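Local structure of glycosyl hydrolases family 31 family protein (Aspergillus niger, 6DRU) at residues T488-A500 with E536-T548. The protein is an alpha-xylosidase of glycosyl hydrolase family 31 that releases alpha-xylose from the non-reducing terminal glucose of xyloglucan oligosaccharides. Numbering follows the deposited sequence.
With NAG (2-acetamido-2-deoxy-beta-D-glucopyranose), chain E.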
ATOM      1  N   THR A 488      16.587  30.147  14.680  1.00 73.06           N
ATOM      2  CA  THR A 488      17.523  29.757  15.721  1.00 75.58           C
ATOM      3  C   THR A 488      17.203  30.509  17.006  1.00 68.82           C
ATOM      4  O   THR A 488      16.583  31.575  16.988  1.00 70.36           O
ATOM      5  CB  THR A 488      18.970  30.036  15.296  1.00 62.00           C
ATOM      6  OG1 THR A 488      19.048  31.314  14.655  1.00 63.45           O
ATOM      7  CG2 THR A 488      19.451  28.968  14.330  1.00 61.73           C
ATOM      8  N   THR A 489      17.630  29.942  18.130  1.00 60.36           N
ATOM      9  CA  THR A 489      17.441  30.579  19.425  1.00 65.63           C
ATOM     10  C   THR A 489      18.573  31.562  19.706  1.00 70.32           C
ATOM     11  O   THR A 489      19.723  31.343  19.318  1.00 62.14           O
ATOM     12  CB  THR A 489      17.364  29.540  20.545  1.00 62.78           C
ATOM     13  OG1 THR A 489      18.401  28.567  20.371  1.00 69.30           O
ATOM     14  CG2 THR A 489      16.012  28.843  20.532  1.00 67.99           C
ATOM     15  N   SER A 490      18.232  32.658  20.381  1.00 68.70           N
ATOM     16  CA  SER A 490      19.198  33.716  20.685  1.00 60.53           C
ATOM     17  C   SER A 490      19.910  33.405  22.002  1.00 61.05           C
ATOM     18  O   SER A 490      19.665  34.008  23.048  1.00 60.13           O
ATOM     19  CB  SER A 490      18.505  35.072  20.724  1.00 59.27           C
ATOM     20  OG  SER A 490      17.937  35.392  19.466  1.00 62.74           O
ATOM     21  N   VAL A 491      20.817  32.430  21.930  1.00 60.30           N
ATOM     22  CA  VAL A 491      21.660  32.040  23.052  1.00 57.41           C
ATOM     23  C   VAL A 491      23.075  31.818  22.532  1.00 65.19           C
ATOM     24  O   VAL A 491      23.322  31.787  21.325  1.00 56.30           O
ATOM     25  CB  VAL A 491      21.148  30.774  23.771  1.00 57.37           C
ATOM     26  CG1 VAL A 491      19.871  31.074  24.536  1.00 52.94           C
ATOM     27  CG2 VAL A 491      20.932  29.647  22.775  1.00 61.72           C
ATOM     28  N   TRP A 492      24.011  31.657  23.472  1.00 72.49           N
ATOM     29  CA  TRP A 492      25.420  31.547  23.104  1.00 67.75           C
ATOM     30  C   TRP A 492      25.710  30.250  22.362  1.00 63.35           C
ATOM     31  O   TRP A 492      26.462  30.249  21.380  1.00 66.77           O
ATOM     32  CB  TRP A 492      26.301  31.668  24.346  1.00 68.91           C
ATOM     33  CG  TRP A 492      26.446  33.072  24.823  1.00 62.93           C
ATOM     34  CD1 TRP A 492      25.799  33.656  25.871  1.00 69.60           C
ATOM     35  CD2 TRP A 492      27.291  34.082  24.259  1.00 60.02           C
ATOM     36  NE1 TRP A 492      26.191  34.967  25.998  1.00 73.20           N
ATOM     37  CE2 TRP A 492      27.107  35.253  25.020  1.00 62.38           C
ATOM     38  CE3 TRP A 492      28.189  34.108  23.186  1.00 61.86           C
ATOM     39  CZ2 TRP A 492      27.786  36.438  24.742  1.00 64.07           C
ATOM     40  CZ3 TRP A 492      28.860  35.286  22.912  1.00 64.19           C
ATOM     41  CH2 TRP A 492      28.656  36.433  23.687  1.00 68.24           C
ATOM     42  N   ASP A 493      25.128  29.137  22.814  1.00 53.32           N
ATOM     43  CA  ASP A 493      25.407  27.851  22.184  1.00 60.18           C
ATOM     44  C   ASP A 493      24.987  27.840  20.721  1.00 63.32           C
ATOM     45  O   ASP A 493      25.634  27.186  19.895  1.00 58.66           O
ATOM     46  CB  ASP A 493      24.706  26.727  22.949  1.00 61.64           C
ATOM     47  CG  ASP A 493      25.065  25.350  22.422  1.00 82.50           C
ATOM     48  OD1 ASP A 493      26.254  25.117  22.112  1.00 80.95           O
ATOM     49  OD2 ASP A 493      24.158  24.497  22.321  1.00 85.73           O
ATOM     50  N   THR A 494      23.915  28.559  20.380  1.00 62.42           N
ATOM     51  CA  THR A 494      23.447  28.586  18.999  1.00 61.67           C
ATOM     52  C   THR A 494      24.474  29.230  18.077  1.00 64.25           C
ATOM     53  O   THR A 494      24.690  28.764  16.952  1.00 62.32           O
ATOM     54  CB  THR A 494      22.113  29.324  18.913  1.00 54.11           C
ATOM     55  OG1 THR A 494      21.117  28.608  19.654  1.00 58.62           O
ATOM     56  CG2 THR A 494      21.667  29.455  17.475  1.00 52.41           C
ATOM     57  N   LEU A 495      25.120  30.302  18.536  1.00 64.21           N
ATOM     58  CA  LEU A 495      26.110  30.973  17.701  1.00 62.93           C
ATOM     59  C   LEU A 495      27.256  30.038  17.336  1.00 62.13           C
ATOM     60  O   LEU A 495      27.795  30.121  16.227  1.00 58.45           O
ATOM     61  CB  LEU A 495      26.633  32.218  18.418  1.00 55.65           C
ATOM     62  CG  LEU A 495      27.909  32.869  17.883  1.00 59.42           C
ATOM     63  CD1 LEU A 495      27.647  33.532  16.548  1.00 61.08           C
ATOM     64  CD2 LEU A 495      28.449  33.874  18.884  1.00 71.21           C
ATOM     65  N   ALA A 496      27.624  29.128  18.242  1.00 62.67           N
ATOM     66  CA  ALA A 496      28.712  28.199  17.961  1.00 66.10           C
ATOM     67  C   ALA A 496      28.313  27.138  16.942  1.00 67.98           C
ATOM     68  O   ALA A 496      29.154  26.698  16.147  1.00 65.11           O
ATOM     69  CB  ALA A 496      29.182  27.536  19.256  1.00 54.53           C
ATOM     70  N   VAL A 497      27.049  26.709  16.945  1.00 70.33           N
ATOM     71  CA  VAL A 497      26.641  25.638  16.041  1.00 70.58           C
ATOM     72  C   VAL A 497      26.390  26.142  14.623  1.00 66.12           C
ATOM     73  O   VAL A 497      26.468  25.352  13.675  1.00 65.51           O
ATOM     74  CB  VAL A 497      25.407  24.892  16.579  1.00 57.72           C
ATOM     75  CG1 VAL A 497      25.616  24.506  18.037  1.00 55.66           C
ATOM     76  CG2 VAL A 497      24.151  25.719  16.413  1.00 58.92           C
ATOM     77  N   GLN A 498      26.082  27.432  14.451  1.00 58.99           N
ATOM     78  CA  GLN A 498      25.786  27.946  13.117  1.00 57.92           C
ATOM     79  C   GLN A 498      26.990  27.844  12.192  1.00 66.27           C
ATOM     80  O   GLN A 498      26.823  27.707  10.975  1.00 67.47           O
ATOM     81  CB  GLN A 498      25.320  29.401  13.196  1.00 62.91           C
ATOM     82  CG  GLN A 498      24.036  29.607  13.971  1.00 62.67           C
ATOM     83  CD  GLN A 498      22.961  28.616  13.580  1.00 73.00           C
ATOM     84  OE1 GLN A 498      22.503  28.599  12.439  1.00 82.74           O
ATOM     85  NE2 GLN A 498      22.552  27.783  14.528  1.00 73.38           N
ATOM     86  N   VAL A 499      28.202  27.917  12.744  1.00 66.63           N
ATOM     87  CA  VAL A 499      29.405  27.900  11.914  1.00 67.43           C
ATOM     88  C   VAL A 499      29.521  26.572  11.174  1.00 66.26           C
ATOM     89  O   VAL A 499      29.750  26.537   9.959  1.00 63.52           O
ATOM     90  CB  VAL A 499      30.654  28.178  12.769  1.00 70.09           C
ATOM     91  CG1 VAL A 499      31.888  28.276  11.884  1.00 66.43           C
ATOM     92  CG2 VAL A 499      30.466  29.446  13.581  1.00 65.80           C
ATOM     93  N   ALA A 500      29.362  25.461  11.899  1.00 68.11           N
ATOM     94  CA  ALA A 500      29.500  24.146  11.281  1.00 66.38           C
ATOM     95  C   ALA A 500      28.432  23.903  10.221  1.00 68.32           C
ATOM     96  O   ALA A 500      28.679  23.176   9.251  1.00 64.09           O
ATOM     97  CB  ALA A 500      29.446  23.056  12.350  1.00 66.64           C
ATOM     98  N   GLU A 536      23.219  41.443  28.958  1.00 64.65           N
ATOM     99  CA  GLU A 536      23.585  40.070  28.628  1.00 65.38           C
ATOM    100  C   GLU A 536      23.411  39.801  27.139  1.00 73.80           C
ATOM    101  O   GLU A 536      24.317  39.281  26.480  1.00 68.66           O
ATOM    102  CB  GLU A 536      22.746  39.089  29.449  1.00 60.28           C
ATOM    103  CG  GLU A 536      23.068  39.047  30.936  1.00 66.20           C
ATOM    104  CD  GLU A 536      22.385  40.154  31.723  1.00 79.76           C
ATOM    105  OE1 GLU A 536      21.797  41.062  31.099  1.00 77.34           O
ATOM    106  OE2 GLU A 536      22.425  40.107  32.971  1.00 89.26           O
ATOM    107  N   TYR A 537      22.246  40.154  26.589  1.00 64.03           N
ATOM    108  CA  TYR A 537      22.010  39.915  25.170  1.00 63.28           C
ATOM    109  C   TYR A 537      22.724  40.931  24.289  1.00 63.38           C
ATOM    110  O   TYR A 537      23.090  40.609  23.153  1.00 68.92           O
ATOM    111  CB  TYR A 537      20.513  39.930  24.858  1.00 62.19           C
ATOM    112  CG  TYR A 537      20.239  39.677  23.396  1.00 62.34           C
ATOM    113  CD1 TYR A 537      20.470  38.426  22.839  1.00 61.22           C
ATOM    114  CD2 TYR A 537      19.790  40.694  22.565  1.00 61.69           C
ATOM    115  CE1 TYR A 537      20.239  38.189  21.502  1.00 62.27           C
ATOM    116  CE2 TYR A 537      19.557  40.465  21.224  1.00 58.79           C
ATOM    117  CZ  TYR A 537      19.784  39.211  20.700  1.00 58.33           C
ATOM    118  OH  TYR A 537      19.556  38.974  19.367  1.00 70.86           O
ATOM    119  N   ARG A 538      22.916  42.157  24.778  1.00 61.48           N
ATOM    120  CA  ARG A 538      23.700  43.130  24.026  1.00 62.22           C
ATOM    121  C   ARG A 538      25.102  42.604  23.745  1.00 69.57           C
ATOM    122  O   ARG A 538      25.658  42.841  22.666  1.00 64.21           O
ATOM    123  CB  ARG A 538      23.758  44.455  24.783  1.00 66.74           C
ATOM    124  CG  ARG A 538      22.508  45.303  24.645  1.00 59.75           C
ATOM    125  CD  ARG A 538      22.458  46.373  25.715  1.00 59.52           C
ATOM    126  NE  ARG A 538      21.515  47.434  25.383  1.00 70.62           N
ATOM    127  CZ  ARG A 538      21.305  48.508  26.136  1.00 69.68           C
ATOM    128  NH1 ARG A 538      21.972  48.661  27.271  1.00 73.07           N
ATOM    129  NH2 ARG A 538      20.430  49.428  25.755  1.00 79.32           N
ATOM    130  N   GLU A 539      25.689  41.888  24.707  1.00 59.19           N
ATOM    131  CA  GLU A 539      26.991  41.267  24.478  1.00 63.74           C
ATOM    132  C   GLU A 539      26.903  40.201  23.394  1.00 68.39           C
ATOM    133  O   GLU A 539      27.725  40.166  22.471  1.00 57.65           O
ATOM    134  CB  GLU A 539      27.518  40.665  25.781  1.00 68.17           C
ATOM    135  CG  GLU A 539      28.883  40.006  25.653  1.00 66.51           C
ATOM    136  CD  GLU A 539      29.234  39.155  26.856  1.00 78.82           C
ATOM    137  OE1 GLU A 539      28.341  38.914  27.696  1.00 74.58           O
ATOM    138  OE2 GLU A 539      30.404  38.726  26.963  1.00 84.62           O
ATOM    139  N   LEU A 540      25.898  39.326  23.487  1.00 68.61           N
ATOM    140  CA  LEU A 540      25.733  38.263  22.499  1.00 60.32           C
ATOM    141  C   LEU A 540      25.517  38.827  21.100  1.00 62.07           C
ATOM    142  O   LEU A 540      26.096  38.329  20.128  1.00 59.62           O
ATOM    143  CB  LEU A 540      24.569  37.356  22.896  1.00 58.91           C
ATOM    144  CG  LEU A 540      24.186  36.261  21.898  1.00 61.77           C
ATOM    145  CD1 LEU A 540      25.379  35.376  21.560  1.00 57.15           C
ATOM    146  CD2 LEU A 540      23.035  35.428  22.439  1.00 63.07           C
ATOM    147  N   TYR A 541      24.682  39.862  20.975  1.00 56.82           N
ATOM    148  CA  TYR A 541      24.381  40.404  19.655  1.00 52.17           C
ATOM    149  C   TYR A 541      25.617  41.014  19.006  1.00 63.05           C
ATOM    150  O   TYR A 541      25.845  40.838  17.804  1.00 61.29           O
ATOM    151  CB  TYR A 541      23.264  41.442  19.745  1.00 50.19           C
ATOM    152  CG  TYR A 541      22.915  42.039  18.401  1.00 57.05           C
ATOM    153  CD1 TYR A 541      22.106  41.353  17.507  1.00 58.19           C
ATOM    154  CD2 TYR A 541      23.407  43.281  18.018  1.00 59.76           C
ATOM    155  CE1 TYR A 541      21.791  41.887  16.273  1.00 60.12           C
ATOM    156  CE2 TYR A 541      23.098  43.823  16.786  1.00 58.12           C
ATOM    157  CZ  TYR A 541      22.288  43.121  15.918  1.00 59.17           C
ATOM    158  OH  TYR A 541      21.974  43.653  14.689  1.00 61.14           O
ATOM    159  N   VAL A 542      26.426  41.739  19.781  1.00 65.18           N
ATOM    160  CA  VAL A 542      27.605  42.385  19.211  1.00 60.18           C
ATOM    161  C   VAL A 542      28.619  41.341  18.760  1.00 62.79           C
ATOM    162  O   VAL A 542      29.262  41.491  17.714  1.00 57.22           O
ATOM    163  CB  VAL A 542      28.207  43.378  20.222  1.00 60.19           C
ATOM    164  CG1 VAL A 542      29.570  43.858  19.753  1.00 62.81           C
ATOM    165  CG2 VAL A 542      27.269  44.560  20.411  1.00 56.27           C
ATOM    166  N   ARG A 543      28.767  40.258  19.529  1.00 59.76           N
ATOM    167  CA  ARG A 543      29.597  39.145  19.079  1.00 60.15           C
ATOM    168  C   ARG A 543      29.041  38.533  17.800  1.00 67.31           C
ATOM    169  O   ARG A 543      29.793  38.221  16.869  1.00 66.56           O
ATOM    170  CB  ARG A 543      29.695  38.085  20.176  1.00 68.72           C
ATOM    171  CG  ARG A 543      30.402  38.538  21.442  1.00 66.15           C
ATOM    172  CD  ARG A 543      31.872  38.810  21.186  1.00 61.93           C
ATOM    173  NE  ARG A 543      32.631  38.869  22.430  1.00 66.57           N
ATOM    174  CZ  ARG A 543      33.936  39.105  22.495  1.00 68.39           C
ATOM    175  NH1 ARG A 543      34.632  39.304  21.384  1.00 67.39           N
ATOM    176  NH2 ARG A 543      34.548  39.140  23.672  1.00 59.53           N
ATOM    177  N   TRP A 544      27.718  38.360  17.737  1.00 69.57           N
ATOM    178  CA  TRP A 544      27.089  37.734  16.579  1.00 61.08           C
ATOM    179  C   TRP A 544      27.156  38.642  15.356  1.00 59.38           C
ATOM    180  O   TRP A 544      27.502  38.196  14.257  1.00 59.25           O
ATOM    181  CB  TRP A 544      25.641  37.380  16.920  1.00 61.10           C
ATOM    182  CG  TRP A 544      25.091  36.194  16.193  1.00 59.89           C
ATOM    183  CD1 TRP A 544      25.287  35.867  14.884  1.00 66.89           C
ATOM    184  CD2 TRP A 544      24.243  35.177  16.739  1.00 59.58           C
ATOM    185  NE1 TRP A 544      24.614  34.708  14.580  1.00 62.59           N
ATOM    186  CE2 TRP A 544      23.965  34.264  15.703  1.00 63.02           C
ATOM    187  CE3 TRP A 544      23.693  34.948  18.004  1.00 61.93           C
ATOM    188  CZ2 TRP A 544      23.162  33.143  15.892  1.00 72.03           C
ATOM    189  CZ3 TRP A 544      22.895  33.835  18.190  1.00 62.65           C
ATOM    190  CH2 TRP A 544      22.638  32.946  17.141  1.00 63.22           C
ATOM    191  N   LEU A 545      26.815  39.923  15.531  1.00 65.15           N
ATOM    192  CA  LEU A 545      26.849  40.870  14.419  1.00 53.34           C
ATOM    193  C   LEU A 545      28.254  40.999  13.845  1.00 59.72           C
ATOM    194  O   LEU A 545      28.424  41.172  12.633  1.00 62.04           O
ATOM    195  CB  LEU A 545      26.323  42.231  14.885  1.00 56.03           C
ATOM    196  CG  LEU A 545      25.975  43.316  13.859  1.00 56.33           C
ATOM    197  CD1 LEU A 545      27.200  44.105  13.414  1.00 56.19           C
ATOM    198  CD2 LEU A 545      25.265  42.707  12.659  1.00 60.26           C
ATOM    199  N   ALA A 546      29.275  40.923  14.702  1.00 66.58           N
ATOM    200  CA  ALA A 546      30.650  40.996  14.222  1.00 64.54           C
ATOM    201  C   ALA A 546      30.981  39.818  13.314  1.00 67.73           C
ATOM    202  O   ALA A 546      31.708  39.971  12.326  1.00 64.13           O
ATOM    203  CB  ALA A 546      31.617  41.053  15.405  1.00 55.25           C
ATOM    204  N   TRP A 547      30.451  38.634  13.633  1.00 62.87           N
ATOM    205  CA  TRP A 547      30.732  37.454  12.821  1.00 58.32           C
ATOM    206  C   TRP A 547      30.117  37.574  11.433  1.00 69.25           C
ATOM    207  O   TRP A 547      30.723  37.153  10.441  1.00 66.94           O
ATOM    208  CB  TRP A 547      30.224  36.199  13.526  1.00 57.08           C
ATOM    209  CG  TRP A 547      30.353  34.959  12.697  1.00 61.12           C
ATOM    210  CD1 TRP A 547      31.423  34.589  11.935  1.00 68.52           C
ATOM    211  CD2 TRP A 547      29.372  33.927  12.539  1.00 59.87           C
ATOM    212  NE1 TRP A 547      31.172  33.389  11.315  1.00 66.31           N
ATOM    213  CE2 TRP A 547      29.919  32.961  11.670  1.00 67.72           C
ATOM    214  CE3 TRP A 547      28.087  33.725  13.049  1.00 57.25           C
ATOM    215  CZ2 TRP A 547      29.224  31.813  11.300  1.00 63.49           C
ATOM    216  CZ3 TRP A 547      27.399  32.584  12.681  1.00 70.43           C
ATOM    217  CH2 TRP A 547      27.969  31.642  11.816  1.00 71.32           C
ATOM    218  N   THR A 548      28.911  38.144  11.342  1.00 59.87           N
ATOM    219  CA  THR A 548      28.241  38.258  10.052  1.00 61.62           C
ATOM    220  C   THR A 548      29.010  39.141   9.078  1.00 64.58           C
ATOM    221  O   THR A 548      28.767  39.064   7.869  1.00 73.39           O
ATOM    222  CB  THR A 548      26.825  38.802  10.240  1.00 60.22           C
ATOM    223  OG1 THR A 548      26.890  40.160  10.693  1.00 64.33           O
ATOM    224  CG2 THR A 548      26.073  37.969  11.263  1.00 55.69           C
TER
HETATM  225  C1  NAG E   2      28.053  21.876  23.585  1.00 71.97           C
HETATM  226  C2  NAG E   2      27.438  20.595  24.113  1.00 67.70           C
HETATM  227  C3  NAG E   2      26.022  20.770  24.518  1.00 68.21           C
HETATM  228  C4  NAG E   2      25.853  21.985  25.405  1.00 67.95           C
HETATM  229  C5  NAG E   2      26.483  23.196  24.757  1.00 69.52           C
HETATM  230  C6  NAG E   2      26.376  24.387  25.685  1.00 77.51           C
HETATM  231  C7  NAG E   2      28.368  18.475  23.265  1.00 77.39           C
HETATM  232  C8  NAG E   2      28.432  17.415  22.185  1.00 73.75           C
HETATM  233  N2  NAG E   2      27.512  19.594  23.107  1.00 83.67           N
HETATM  234  O3  NAG E   2      25.576  19.596  25.158  1.00 64.57           O
HETATM  235  O4  NAG E   2      24.481  22.229  25.599  1.00 65.05           O
HETATM  236  O5  NAG E   2      27.836  22.929  24.490  1.00 77.60           O
HETATM  237  O6  NAG E   2      27.034  24.099  26.900  1.00 97.75           O
HETATM  238  O7  NAG E   2      29.050  18.369  24.264  1.00 70.77           O
HETATM  239  O   HOH W   1      25.740  37.167  27.967  1.00 56.48           O
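Helices 492-500 and 536-548 run nearly parallel, 11° between their directions and their axes 10.9 Å apart at closest approach, with the CA atoms of Trp-492 and Leu-540 and of Leu-495 and Trp-544 facing each other. Trp-492 and Leu-540 run past each other in opposite directions, with Leu-540 CD1 over one face of the indole, 3.5 Å from the centroid of the six-membered ring, a CH-pi contact. At the rim of that ring, Arg-543 CG meets CH2 in plane at 3.5 Å. A water accepts from Trp-492 NE1 (3.0 Å) and donates to Glu-539 OE1 and Glu-536 O, so it satisfies the indole N-H while tying it to the neighbouring helix; Glu-539 OE2 is hydrogen-bonded to Asn-658 N. The two helices are consecutive in the TIM-barrel domain of this family, and the first follows strand 481-484 and the loop that holds Asp-487, the probable proton donor. One turn further along, Leu-495 has CG anti to the backbone N (chi1 165°), which carries CD1 over the face of Trp-544, 3.6 Å from the centroid of its five-membered ring and 4° off the normal. The same methyl also touches Trp-547 CE3 at 3.5 Å, so one branch serves both indoles. Thr-494 CG2 abuts the Trp-544 edge, 3.6 Å from CH2. Farther along, Val-499 CG2 packs against Trp-547, 3.5 Å from CZ2, while Gln-498 CB touches the ring edge and Trp-547 NE1 is hydrogen-bonded to Tyr-643 OH.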